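Local coordinates for protein titin (Homo sapiens, PDB 2A38) that forms the giant elastic filament of the muscle sarcomere, its N-terminal pair of immunoglobulin domains belonging to the end of the molecule held in the Z-disc, at residues Ala99-Pro104 with Gly129-Val134; Pro104-Arg109 with Val176-Ser181; Pro6-Pro11 with Ala89-Glu94; Glu26-Gly31 with Asp60-Leu65. All blocks are in the same frame, centred on the assembly; numbering follows the deposited sequence.

Contact 1 (Ala99-Pro104 with Gly129-Val134); sequences AETAPP and GIPTPV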
loop_
_atom_site.group_PDB
_atom_site.type_symbol
_atom_site.label_atom_id
_atom_site.label_comp_id
_atom_site.label_asym_id
_atom_site.label_seq_id
_atom_site.Cartn_x
_atom_site.Cartn_y
_atom_site.Cartn_z
ATOM N N ALA A 99 -0.455 -10.217 -2.064
ATOM C CA ALA A 99 -0.180 -9.434 -0.858
ATOM C C ALA A 99 1.151 -8.696 -0.971
ATOM O O ALA A 99 2.159 -9.258 -1.404
ATOM C CB ALA A 99 -0.167 -10.343 0.361
ATOM N N GLU A 100 1.140 -7.430 -0.576
ATOM C CA GLU A 100 2.327 -6.589 -0.633
ATOM C C GLU A 100 3.067 -6.577 0.701
ATOM O O GLU A 100 2.449 -6.592 1.765
ATOM C CB GLU A 100 1.920 -5.161 -1.012
ATOM C CG GLU A 100 3.026 -4.127 -0.910
ATOM C CD GLU A 100 2.504 -2.702 -1.054
ATOM O OE1 GLU A 100 1.478 -2.372 -0.406
ATOM O OE2 GLU A 100 3.122 -1.909 -1.803
ATOM N N THR A 101 4.392 -6.560 0.633
ATOM C CA THR A 101 5.218 -6.514 1.831
ATOM C C THR A 101 6.452 -5.651 1.598
ATOM O O THR A 101 6.901 -5.471 0.465
ATOM C CB THR A 101 5.676 -7.924 2.277
ATOM O OG1 THR A 101 6.320 -8.592 1.183
ATOM C CG2 THR A 101 4.487 -8.745 2.764
ATOM N N ALA A 102 6.993 -5.119 2.686
ATOM C CA ALA A 102 8.172 -4.266 2.645
ATOM C C ALA A 102 8.846 -4.373 4.004
ATOM O O ALA A 102 8.181 -4.299 5.031
ATOM C CB ALA A 102 7.764 -2.823 2.382
ATOM N N PRO A 103 10.171 -4.562 4.031
ATOM C CA PRO A 103 10.848 -4.667 5.328
ATOM C C PRO A 103 10.830 -3.308 6.025
ATOM O O PRO A 103 10.572 -2.283 5.388
ATOM C CB PRO A 103 12.255 -5.102 4.942
ATOM C CG PRO A 103 12.457 -4.378 3.638
ATOM C CD PRO A 103 11.140 -4.592 2.921
ATOM N N PRO A 104 11.091 -3.279 7.344
ATOM C CA PRO A 104 11.091 -2.002 8.066
ATOM C C PRO A 104 12.161 -1.077 7.491
ATOM O O PRO A 104 13.273 -1.499 7.185
ATOM C CB PRO A 104 11.395 -2.417 9.498
ATOM C CG PRO A 104 10.846 -3.827 9.564
ATOM C CD PRO A 104 11.326 -4.401 8.269
ATOM N N GLY A 129 6.854 0.152 6.716
ATOM C CA GLY A 129 6.962 -1.270 6.454
ATOM C C GLY A 129 5.597 -1.927 6.417
ATOM O O GLY A 129 4.632 -1.426 7.009
ATOM N N ILE A 130 5.523 -3.061 5.728
ATOM C CA ILE A 130 4.283 -3.823 5.584
ATOM C C ILE A 130 4.635 -5.293 5.759
ATOM O O ILE A 130 5.406 -5.841 4.979
ATOM C CB ILE A 130 3.680 -3.632 4.168
ATOM C CG1 ILE A 130 3.538 -2.138 3.868
ATOM C CG2 ILE A 130 2.334 -4.330 4.075
ATOM C CD1 ILE A 130 3.297 -1.815 2.405
ATOM N N PRO A 131 4.088 -5.951 6.791
ATOM C CA PRO A 131 3.164 -5.442 7.815
ATOM C C PRO A 131 3.782 -4.303 8.619
ATOM O O PRO A 131 4.994 -4.091 8.581
ATOM C CB PRO A 131 2.922 -6.661 8.706
ATOM C CG PRO A 131 3.177 -7.818 7.802
ATOM C CD PRO A 131 4.387 -7.374 7.026
ATOM N N THR A 132 2.948 -3.588 9.359
ATOM C CA THR A 132 3.431 -2.493 10.187
ATOM C C THR A 132 4.496 -3.037 11.144
ATOM O O THR A 132 4.290 -4.062 11.802
ATOM C CB THR A 132 2.291 -1.899 11.002
ATOM O OG1 THR A 132 1.229 -1.524 10.115
ATOM C CG2 THR A 132 2.775 -0.684 11.776
ATOM N N PRO A 133 5.648 -2.360 11.236
ATOM C CA PRO A 133 6.706 -2.835 12.129
ATOM C C PRO A 133 6.425 -2.640 13.617
ATOM O O PRO A 133 5.658 -1.767 14.010
ATOM C CB PRO A 133 7.923 -2.022 11.689
ATOM C CG PRO A 133 7.601 -1.616 10.281
ATOM C CD PRO A 133 6.143 -1.269 10.383
ATOM N N VAL A 134 7.047 -3.481 14.434
ATOM C CA VAL A 134 6.950 -3.370 15.883
ATOM C C VAL A 134 8.240 -2.628 16.199
ATOM O O VAL A 134 9.320 -3.068 15.803
ATOM C CB VAL A 134 6.982 -4.742 16.574
ATOM C CG1 VAL A 134 7.087 -4.553 18.086
ATOM C CG2 VAL A 134 5.729 -5.531 16.220
#
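Leaving the linker between the two immunoglobulin domains, Ala99-Pro104 runs into the first strand (A) of the second I-set domain and pairs antiparallel with the end of strand B at Gly129 and Ile130. Two backbone hydrogen bonds join Ala102 and Ile130: Ala102 N gives to Ile130 O at 2.9 Å, and Ile130 N gives to Ala102 O at 3.0 Å. Each donor lies in the plane of the carbonyl it meets, on a lone pair, and the bonds are fairly straight (165° and 161°). Ile130 O also receives a CA-H...O contact from Thr101 CA at 3.2 Å.

The side chain of Ile130 crosses that of Glu100 obliquely. Its CG2, anti to the backbone N, presses on Glu100 O at 3.2 Å, while its CG1 branch carries CD1 to Glu100 OE1 at 3.4 Å; the extended glutamate chain, with CG anti to its own N, sends the carboxylate there.

Backbone shape closes the edge of the pair. Gly129 takes angles (phi 156°) at which a CB would jam against the preceding carbonyl oxygen and would also strike Pro133 CG. A cis peptide before Pro131 then turns the chain out of the strand, and Pro133 comes back toward strand A. There the rings of Pro104 and Pro133 slide past each other in opposite directions, Pro104 CB lying 4.0 Å from Pro133 CG.

Contact 2 (Pro104-Arg109 with Val176-Ser181); sequences PNFVQR and VNATNS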
loop_
_atom_site.group_PDB
_atom_site.type_symbol
_atom_site.label_atom_id
_atom_site.label_comp_id
_atom_site.label_asym_id
_atom_site.label_seq_id
_atom_site.Cartn_x
_atom_site.Cartn_y
_atom_site.Cartn_z
ATOM N N PRO A 104 11.091 -3.279 7.344
ATOM C CA PRO A 104 11.091 -2.002 8.066
ATOM C C PRO A 104 12.161 -1.077 7.491
ATOM O O PRO A 104 13.273 -1.499 7.185
ATOM C CB PRO A 104 11.395 -2.417 9.498
ATOM C CG PRO A 104 10.846 -3.827 9.564
ATOM C CD PRO A 104 11.326 -4.401 8.269
ATOM N N ASN A 105 11.815 0.190 7.352
ATOM C CA ASN A 105 12.733 1.160 6.801
ATOM C C ASN A 105 12.707 2.447 7.613
ATOM O O ASN A 105 11.640 2.941 7.970
ATOM C CB ASN A 105 12.345 1.446 5.357
ATOM C CG ASN A 105 13.214 2.503 4.723
ATOM O OD1 ASN A 105 14.444 2.398 4.739
ATOM N ND2 ASN A 105 12.584 3.529 4.153
ATOM N N PHE A 106 13.884 2.978 7.929
ATOM C CA PHE A 106 13.957 4.219 8.684
ATOM C C PHE A 106 14.013 5.407 7.744
ATOM O O PHE A 106 15.056 5.693 7.162
ATOM C CB PHE A 106 15.188 4.244 9.581
ATOM C CG PHE A 106 15.073 3.359 10.773
ATOM C CD1 PHE A 106 15.596 2.079 10.757
ATOM C CD2 PHE A 106 14.383 3.786 11.899
ATOM C CE1 PHE A 106 15.428 1.239 11.845
ATOM C CE2 PHE A 106 14.213 2.949 12.985
ATOM C CZ PHE A 106 14.733 1.679 12.959
ATOM N N VAL A 107 12.882 6.084 7.586
ATOM C CA VAL A 107 12.815 7.259 6.727
ATOM C C VAL A 107 13.608 8.316 7.472
ATOM O O VAL A 107 14.386 9.061 6.879
ATOM C CB VAL A 107 11.359 7.731 6.541
ATOM C CG1 VAL A 107 11.326 9.037 5.770
ATOM C CG2 VAL A 107 10.562 6.665 5.815
ATOM N N GLN A 108 13.394 8.367 8.785
ATOM C CA GLN A 108 14.113 9.287 9.662
ATOM C C GLN A 108 14.812 8.431 10.723
ATOM O O GLN A 108 14.162 7.698 11.474
ATOM C CB GLN A 108 13.162 10.261 10.350
ATOM C CG GLN A 108 13.891 11.270 11.214
ATOM C CD GLN A 108 12.954 12.082 12.074
ATOM O OE1 GLN A 108 11.773 12.223 11.753
ATOM N NE2 GLN A 108 13.475 12.634 13.167
ATOM N N ARG A 109 16.136 8.528 10.761
ATOM C CA ARG A 109 16.957 7.772 11.693
ATOM C C ARG A 109 17.329 8.575 12.928
ATOM O O ARG A 109 17.165 9.793 12.962
ATOM C CB ARG A 109 18.248 7.340 11.000
ATOM C CG ARG A 109 18.059 6.318 9.916
ATOM C CD ARG A 109 19.368 6.009 9.207
ATOM N NE ARG A 109 19.260 4.782 8.419
ATOM C CZ ARG A 109 20.040 4.480 7.385
ATOM N NH1 ARG A 109 20.993 5.319 6.998
ATOM N NH2 ARG A 109 19.864 3.338 6.735
ATOM N N VAL A 176 17.084 1.889 18.178
ATOM C CA VAL A 176 15.704 1.518 17.971
ATOM C C VAL A 176 15.738 0.340 17.027
ATOM O O VAL A 176 16.493 0.322 16.055
ATOM C CB VAL A 176 14.874 2.666 17.364
ATOM C CG1 VAL A 176 15.614 3.277 16.214
ATOM C CG2 VAL A 176 13.527 2.143 16.906
ATOM N N ASN A 177 14.936 -0.659 17.353
ATOM C CA ASN A 177 14.837 -1.871 16.569
ATOM C C ASN A 177 13.427 -1.972 15.998
ATOM O O ASN A 177 12.449 -1.850 16.740
ATOM C CB ASN A 177 15.109 -3.058 17.472
ATOM C CG ASN A 177 15.876 -4.119 16.783
ATOM O OD1 ASN A 177 15.316 -4.927 16.047
ATOM N ND2 ASN A 177 17.186 -4.123 16.994
ATOM N N ALA A 178 13.320 -2.185 14.691
ATOM C CA ALA A 178 12.011 -2.306 14.047
ATOM C C ALA A 178 11.935 -3.629 13.303
ATOM O O ALA A 178 12.810 -3.947 12.513
ATOM C CB ALA A 178 11.786 -1.139 13.086
ATOM N N THR A 179 10.886 -4.402 13.547
ATOM C CA THR A 179 10.751 -5.696 12.887
ATOM C C THR A 179 9.361 -5.964 12.320
ATOM O O THR A 179 8.367 -5.443 12.808
ATOM C CB THR A 179 11.017 -6.877 13.870
ATOM O OG1 THR A 179 9.964 -6.926 14.842
ATOM C CG2 THR A 179 12.348 -6.719 14.596
ATOM N N ASN A 180 9.306 -6.773 11.272
ATOM C CA ASN A 180 8.031 -7.213 10.728
ATOM C C ASN A 180 8.333 -8.565 10.101
ATOM O O ASN A 180 9.477 -9.024 10.159
ATOM C CB ASN A 180 7.384 -6.193 9.766
ATOM C CG ASN A 180 8.079 -6.081 8.437
ATOM O OD1 ASN A 180 9.079 -6.734 8.179
ATOM N ND2 ASN A 180 7.535 -5.234 7.574
ATOM N N SER A 181 7.324 -9.227 9.552
ATOM C CA SER A 181 7.516 -10.559 8.985
ATOM C C SER A 181 8.595 -10.666 7.914
ATOM O O SER A 181 9.185 -11.734 7.731
ATOM C CB SER A 181 6.191 -11.080 8.415
ATOM O OG SER A 181 5.758 -10.271 7.330
#
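Asn180 ND2 is gripped by two hydrogen bonds, one to Ala102 O and one to Pro131 O. Its partner atom OD1 takes two weak bonds from Val182 N and Gly183 N in the turn that follows, so both ends of the amide are held by backbone atoms, firmly at ND2 and weakly at OD1. The site lies at the end of an immunoglobulin sandwich, where strand A (104-106) of one sheet faces strand F (176-180) of the other; their axes come within 7.0 Å and run at 147°, and between 104-109 and 176-181 the contact is made by side-chain packing.

CG of Asn180 sits between its own backbone N and carbonyl carbon (chi1 72°), a crowded position that brings the amide obliquely against the CD and CG side of the Pro104 ring, with OD1 3.2 Å from Pro104 CD. An alanine here would probably loosen the end of the sandwich, because both hydrogen bonds from the amide N to Ala102 O and Pro131 O would be lost along with the cover on Pro104.

Beyond the amide the contact is apolar. Pro104 CB meets Ala178 CB at 3.8 Å, beside Ala178 O. Phe106, its CG anti to the carbonyl carbon (chi1 -74°), dips into the core between the sheets and touches Val127 of strand B. A classic bulge at Val107 and Gln108, both facing Arg126, turns the chain just after it. The phenyl ring meets Val176 tip to tip and obliquely: Val176 CG1, itself in the crowded position, lies 3.5 Å from Phe106 CE2.

Contact 3 (Pro6-Pro11 with Ala89-Glu94); sequences PTFTQP and ATSTAE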
loop_
_atom_site.group_PDB
_atom_site.type_symbol
_atom_site.label_atom_id
_atom_site.label_comp_id
_atom_site.label_asym_id
_atom_site.label_seq_id
_atom_site.Cartn_x
_atom_site.Cartn_y
_atom_site.Cartn_z
ATOM N N PRO A 6 -21.666 -9.188 -31.792
ATOM C CA PRO A 6 -20.455 -8.827 -31.054
ATOM C C PRO A 6 -19.419 -9.938 -31.027
ATOM O O PRO A 6 -19.757 -11.113 -30.922
ATOM C CB PRO A 6 -20.986 -8.500 -29.664
ATOM C CG PRO A 6 -22.402 -8.060 -29.935
ATOM C CD PRO A 6 -22.849 -9.089 -30.922
ATOM N N THR A 7 -18.153 -9.554 -31.091
ATOM C CA THR A 7 -17.058 -10.515 -31.087
ATOM C C THR A 7 -15.862 -9.881 -30.388
ATOM O O THR A 7 -15.649 -8.667 -30.487
ATOM C CB THR A 7 -16.630 -10.871 -32.538
ATOM O OG1 THR A 7 -15.721 -11.976 -32.523
ATOM C CG2 THR A 7 -15.918 -9.691 -33.182
ATOM N N PHE A 8 -15.092 -10.694 -29.672
ATOM C CA PHE A 8 -13.905 -10.178 -29.019
ATOM C C PHE A 8 -12.707 -10.489 -29.890
ATOM O O PHE A 8 -12.338 -11.644 -30.054
ATOM C CB PHE A 8 -13.713 -10.808 -27.645
ATOM C CG PHE A 8 -14.633 -10.266 -26.617
ATOM C CD1 PHE A 8 -15.931 -10.748 -26.506
ATOM C CD2 PHE A 8 -14.228 -9.229 -25.791
ATOM C CE1 PHE A 8 -16.816 -10.199 -25.585
ATOM C CE2 PHE A 8 -15.108 -8.676 -24.872
ATOM C CZ PHE A 8 -16.406 -9.163 -24.770
ATOM N N THR A 9 -12.109 -9.463 -30.473
ATOM C CA THR A 9 -10.945 -9.709 -31.300
ATOM C C THR A 9 -9.737 -9.895 -30.383
ATOM O O THR A 9 -8.707 -10.420 -30.792
ATOM C CB THR A 9 -10.727 -8.565 -32.305
ATOM O OG1 THR A 9 -10.594 -7.325 -31.605
ATOM C CG2 THR A 9 -11.913 -8.489 -33.258
ATOM N N GLN A 10 -9.889 -9.462 -29.135
ATOM C CA GLN A 10 -8.864 -9.601 -28.093
ATOM C C GLN A 10 -9.641 -9.824 -26.804
ATOM O O GLN A 10 -10.345 -8.931 -26.333
ATOM C CB GLN A 10 -8.016 -8.340 -27.951
ATOM C CG GLN A 10 -6.913 -8.195 -28.978
ATOM C CD GLN A 10 -5.992 -9.405 -29.039
ATOM O OE1 GLN A 10 -5.565 -9.944 -28.005
ATOM N NE2 GLN A 10 -5.669 -9.836 -30.259
ATOM N N PRO A 11 -9.537 -11.028 -26.221
ATOM C CA PRO A 11 -10.270 -11.307 -24.983
ATOM C C PRO A 11 -9.593 -10.759 -23.742
ATOM O O PRO A 11 -8.462 -10.272 -23.799
ATOM C CB PRO A 11 -10.343 -12.832 -24.972
ATOM C CG PRO A 11 -8.999 -13.208 -25.545
ATOM C CD PRO A 11 -8.820 -12.227 -26.700
ATOM N N ALA A 89 -22.142 -11.015 -26.631
ATOM C CA ALA A 89 -20.899 -11.732 -26.363
ATOM C C ALA A 89 -20.419 -11.405 -24.957
ATOM O O ALA A 89 -20.691 -10.335 -24.439
ATOM C CB ALA A 89 -19.828 -11.340 -27.383
ATOM N N THR A 90 -19.705 -12.339 -24.343
ATOM C CA THR A 90 -19.182 -12.139 -23.006
ATOM C C THR A 90 -17.763 -12.675 -22.954
ATOM O O THR A 90 -17.443 -13.650 -23.622
ATOM C CB THR A 90 -20.033 -12.885 -21.969
ATOM O OG1 THR A 90 -21.337 -12.300 -21.923
ATOM C CG2 THR A 90 -19.403 -12.811 -20.593
ATOM N N SER A 91 -16.913 -12.015 -22.178
ATOM C CA SER A 91 -15.528 -12.426 -22.000
ATOM C C SER A 91 -15.285 -12.316 -20.506
ATOM O O SER A 91 -15.573 -11.290 -19.914
ATOM C CB SER A 91 -14.593 -11.484 -22.749
ATOM O OG SER A 91 -13.252 -11.944 -22.689
ATOM N N THR A 92 -14.775 -13.376 -19.889
ATOM C CA THR A 92 -14.531 -13.367 -18.452
ATOM C C THR A 92 -13.090 -13.740 -18.105
ATOM O O THR A 92 -12.504 -14.643 -18.708
ATOM C CB THR A 92 -15.503 -14.334 -17.733
ATOM O OG1 THR A 92 -16.847 -13.847 -17.864
ATOM C CG2 THR A 92 -15.166 -14.455 -16.254
ATOM N N ALA A 93 -12.525 -13.025 -17.131
ATOM C CA ALA A 93 -11.158 -13.263 -16.665
ATOM C C ALA A 93 -11.130 -13.145 -15.150
ATOM O O ALA A 93 -12.079 -12.668 -14.537
ATOM C CB ALA A 93 -10.194 -12.248 -17.283
ATOM N N GLU A 94 -10.033 -13.571 -14.543
ATOM C CA GLU A 94 -9.929 -13.505 -13.097
ATOM C C GLU A 94 -8.821 -12.563 -12.643
ATOM O O GLU A 94 -7.758 -12.485 -13.262
ATOM C CB GLU A 94 -9.679 -14.900 -12.537
ATOM C CG GLU A 94 -9.713 -14.963 -11.030
ATOM C CD GLU A 94 -9.005 -16.195 -10.482
ATOM O OE1 GLU A 94 -9.342 -17.321 -10.919
ATOM O OE2 GLU A 94 -8.108 -16.035 -9.613
#
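Ser91 CB sits over the centre of the Phe8 ring, 3.6 Å from its centroid and 13° off the ring normal, a CH-pi contact. The serine OG, anti to the backbone N, points past the ring to Pro11, where Pro11 CB lies 3.8 Å from Ser91 OG, and to its hydrogen bond with Leu12 N. Near the plane of the same ring, at its edge, Ala89 CB lies 3.7 Å from Phe8 CE1. That methyl also meets Pro6, with Ala89 CB 3.8 Å from Pro6 CB and 3.5 Å from Pro6 O.

These residues close one edge of the first I-set sandwich, where strand A (6-8) faces strand G (89-94) of the other sheet, their axes 6.8 Å apart at closest and 24° from parallel. After Phe8 the chain turns a corner: Thr9 and Gln10 both face His28 in a classic beta bulge, and beyond it Pro11 comes beside Ser91, on the way to the strand that pairs with G.

Phe8 has CG anti to the carbonyl carbon (chi1 -76°), which directs the ring inward, and it is placed further by Ile29 of strand B and Leu80 of strand F. Backbone hydrogen bonds between Ala89 and Ala82 and between Ser91 and Leu80 fix strand G behind it.

Contact 4 (Glu26-Gly31 with Asp60-Leu65); sequences EAHISG and DGRAKL. With CD (cadmium ion), chain D.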
loop_
_atom_site.group_PDB
_atom_site.type_symbol
_atom_site.label_atom_id
_atom_site.label_comp_id
_atom_site.label_asym_id
_atom_site.label_seq_id
_atom_site.Cartn_x
_atom_site.Cartn_y
_atom_site.Cartn_z
ATOM N N GLU A 26 -8.359 -5.195 -20.301
ATOM C CA GLU A 26 -8.591 -4.556 -21.585
ATOM C C GLU A 26 -9.061 -5.605 -22.584
ATOM O O GLU A 26 -8.682 -6.769 -22.503
ATOM C CB GLU A 26 -7.306 -3.892 -22.087
ATOM C CG GLU A 26 -7.452 -3.175 -23.426
ATOM C CD GLU A 26 -6.589 -3.788 -24.523
ATOM O OE1 GLU A 26 -6.656 -5.025 -24.719
ATOM O OE2 GLU A 26 -5.849 -3.039 -25.194
ATOM N N ALA A 27 -9.894 -5.190 -23.528
ATOM C CA ALA A 27 -10.406 -6.102 -24.524
ATOM C C ALA A 27 -10.727 -5.325 -25.780
ATOM O O ALA A 27 -10.930 -4.124 -25.734
ATOM C CB ALA A 27 -11.657 -6.778 -24.005
ATOM N N HIS A 28 -10.745 -6.014 -26.908
ATOM C CA HIS A 28 -11.091 -5.386 -28.162
ATOM C C HIS A 28 -12.362 -6.045 -28.603
ATOM O O HIS A 28 -12.445 -7.270 -28.693
ATOM C CB HIS A 28 -10.002 -5.597 -29.198
ATOM C CG HIS A 28 -8.818 -4.715 -28.988
ATOM N ND1 HIS A 28 -8.663 -3.515 -29.647
ATOM C CD2 HIS A 28 -7.768 -4.822 -28.145
ATOM C CE1 HIS A 28 -7.567 -2.922 -29.219
ATOM N NE2 HIS A 28 -7.005 -3.694 -28.307
ATOM N N ILE A 29 -13.359 -5.224 -28.871
ATOM C CA ILE A 29 -14.645 -5.730 -29.276
ATOM C C ILE A 29 -15.005 -5.226 -30.654
ATOM O O ILE A 29 -14.826 -4.044 -30.964
ATOM C CB ILE A 29 -15.723 -5.288 -28.279
ATOM C CG1 ILE A 29 -15.365 -5.817 -26.889
ATOM C CG2 ILE A 29 -17.093 -5.774 -28.741
ATOM C CD1 ILE A 29 -16.255 -5.311 -25.793
ATOM N N SER A 30 -15.511 -6.135 -31.476
ATOM C CA SER A 30 -15.927 -5.795 -32.819
ATOM C C SER A 30 -17.446 -5.988 -32.879
ATOM O O SER A 30 -18.031 -6.594 -31.990
ATOM C CB SER A 30 -15.214 -6.713 -33.814
ATOM O OG SER A 30 -15.342 -6.233 -35.140
ATOM N N GLY A 31 -18.086 -5.467 -33.916
ATOM C CA GLY A 31 -19.526 -5.609 -34.040
ATOM C C GLY A 31 -20.146 -4.440 -34.783
ATOM O O GLY A 31 -19.602 -3.335 -34.793
ATOM N N ASP A 60 -12.750 3.438 -29.649
ATOM C CA ASP A 60 -12.092 2.792 -30.782
ATOM C C ASP A 60 -12.174 1.276 -30.696
ATOM O O ASP A 60 -11.237 0.576 -31.088
ATOM C CB ASP A 60 -10.617 3.205 -30.873
ATOM C CG ASP A 60 -10.430 4.709 -31.043
ATOM O OD1 ASP A 60 -11.073 5.300 -31.941
ATOM O OD2 ASP A 60 -9.627 5.296 -30.281
ATOM N N GLY A 61 -13.293 0.771 -30.186
ATOM C CA GLY A 61 -13.461 -0.666 -30.072
ATOM C C GLY A 61 -12.618 -1.278 -28.970
ATOM O O GLY A 61 -12.522 -2.494 -28.861
ATOM N N ARG A 62 -12.006 -0.430 -28.151
ATOM C CA ARG A 62 -11.178 -0.892 -27.051
ATOM C C ARG A 62 -11.870 -0.581 -25.724
ATOM O O ARG A 62 -12.100 0.577 -25.398
ATOM C CB ARG A 62 -9.825 -0.194 -27.090
ATOM C CG ARG A 62 -8.821 -0.726 -26.078
ATOM C CD ARG A 62 -7.758 0.320 -25.757
ATOM N NE ARG A 62 -6.589 -0.256 -25.100
ATOM C CZ ARG A 62 -5.564 0.460 -24.643
ATOM N NH1 ARG A 62 -5.573 1.781 -24.766
ATOM N NH2 ARG A 62 -4.521 -0.141 -24.078
ATOM N N ALA A 63 -12.223 -1.616 -24.971
ATOM C CA ALA A 63 -12.866 -1.425 -23.675
ATOM C C ALA A 63 -11.792 -1.610 -22.616
ATOM O O ALA A 63 -11.008 -2.555 -22.679
ATOM C CB ALA A 63 -13.973 -2.442 -23.468
ATOM N N LYS A 64 -11.759 -0.709 -21.643
ATOM C CA LYS A 64 -10.772 -0.782 -20.581
ATOM C C LYS A 64 -11.370 -0.483 -19.215
ATOM O O LYS A 64 -12.213 0.398 -19.070
ATOM C CB LYS A 64 -9.628 0.187 -20.882
ATOM C CG LYS A 64 -8.606 0.326 -19.766
ATOM C CD LYS A 64 -7.317 0.948 -20.275
ATOM C CE LYS A 64 -6.675 0.037 -21.310
ATOM N NZ LYS A 64 -5.294 0.457 -21.667
ATOM N N LEU A 65 -10.933 -1.252 -18.222
ATOM C CA LEU A 65 -11.373 -1.090 -16.845
ATOM C C LEU A 65 -10.107 -1.012 -16.005
ATOM O O LEU A 65 -9.349 -1.975 -15.930
ATOM C CB LEU A 65 -12.219 -2.281 -16.395
ATOM C CG LEU A 65 -12.797 -2.160 -14.983
ATOM C CD1 LEU A 65 -14.034 -3.022 -14.860
ATOM C CD2 LEU A 65 -11.752 -2.557 -13.959
HETATM CD CD CD D . -4.925 -3.392 -27.121
HETATM O O HOH W 1 -10.267 -2.611 -31.875
HETATM O O HOH W 2 -4.922 -5.537 -26.280
#
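Glu26 leaves the backbone with CG anti to N (chi1 -179°) and then bends at chi2, -117°, which brings OE2 to the cadmium ion at 2.2 Å. The same oxygen turns its anti lone pair to Arg62, whose NE donates to Glu26 OE2 at 2.9 Å in a salt bridge; the carboxylate and guanidinium planes stand 76° apart. Arg62 is extended from CG to NE and crosses His28 obliquely, its CG over one face of the imidazole. Lys64 bends at chi3 so that its CE rides 3.4 Å above the plane of the Arg62 guanidinium.

All four side chains rise from one face of an antiparallel B-E strand pair of the immunoglobulin fold; Ala27 and Ala63, on the core face, share two backbone hydrogen bonds, and Ile29 N gives to Gly61 O.

His28, CG anti to the carbonyl carbon, points NE2 at cadmium (2.4 Å), and its ND1 donates to a water at 2.9 Å. An alanine here would probably weaken cadmium binding, leaving Glu26 as the sole protein ligand of this chain. A second water is also bound, 2.3 Å from the ion. The positive Arg62 and metal are likely to keep Glu26 ionised.

In the fold
Contacts 1 and 2 belong to the second immunoglobulin domain, share Pro104 and strand 102-106, and meet through Asn180; contacts 3 and 4 belong to the first, on neighbouring strands 4-8 and 23-32, their centres about 9 Å apart. Contacts 1 and 4 lie within a sheet and are joined by backbone hydrogen bonds, to which contact 4 adds a salt bridge and a metal site on the outer face; contacts 2 and 3 span the two sheets and rest mainly on apolar side chains. Contact 2 is buried, contacts 1 and 4 are partly buried, and contact 3 lies at the surface, though 2 and 3 each set a phenylalanine of a first strand against the opposing sheet. Contact 1 lies nearest the interdomain linker.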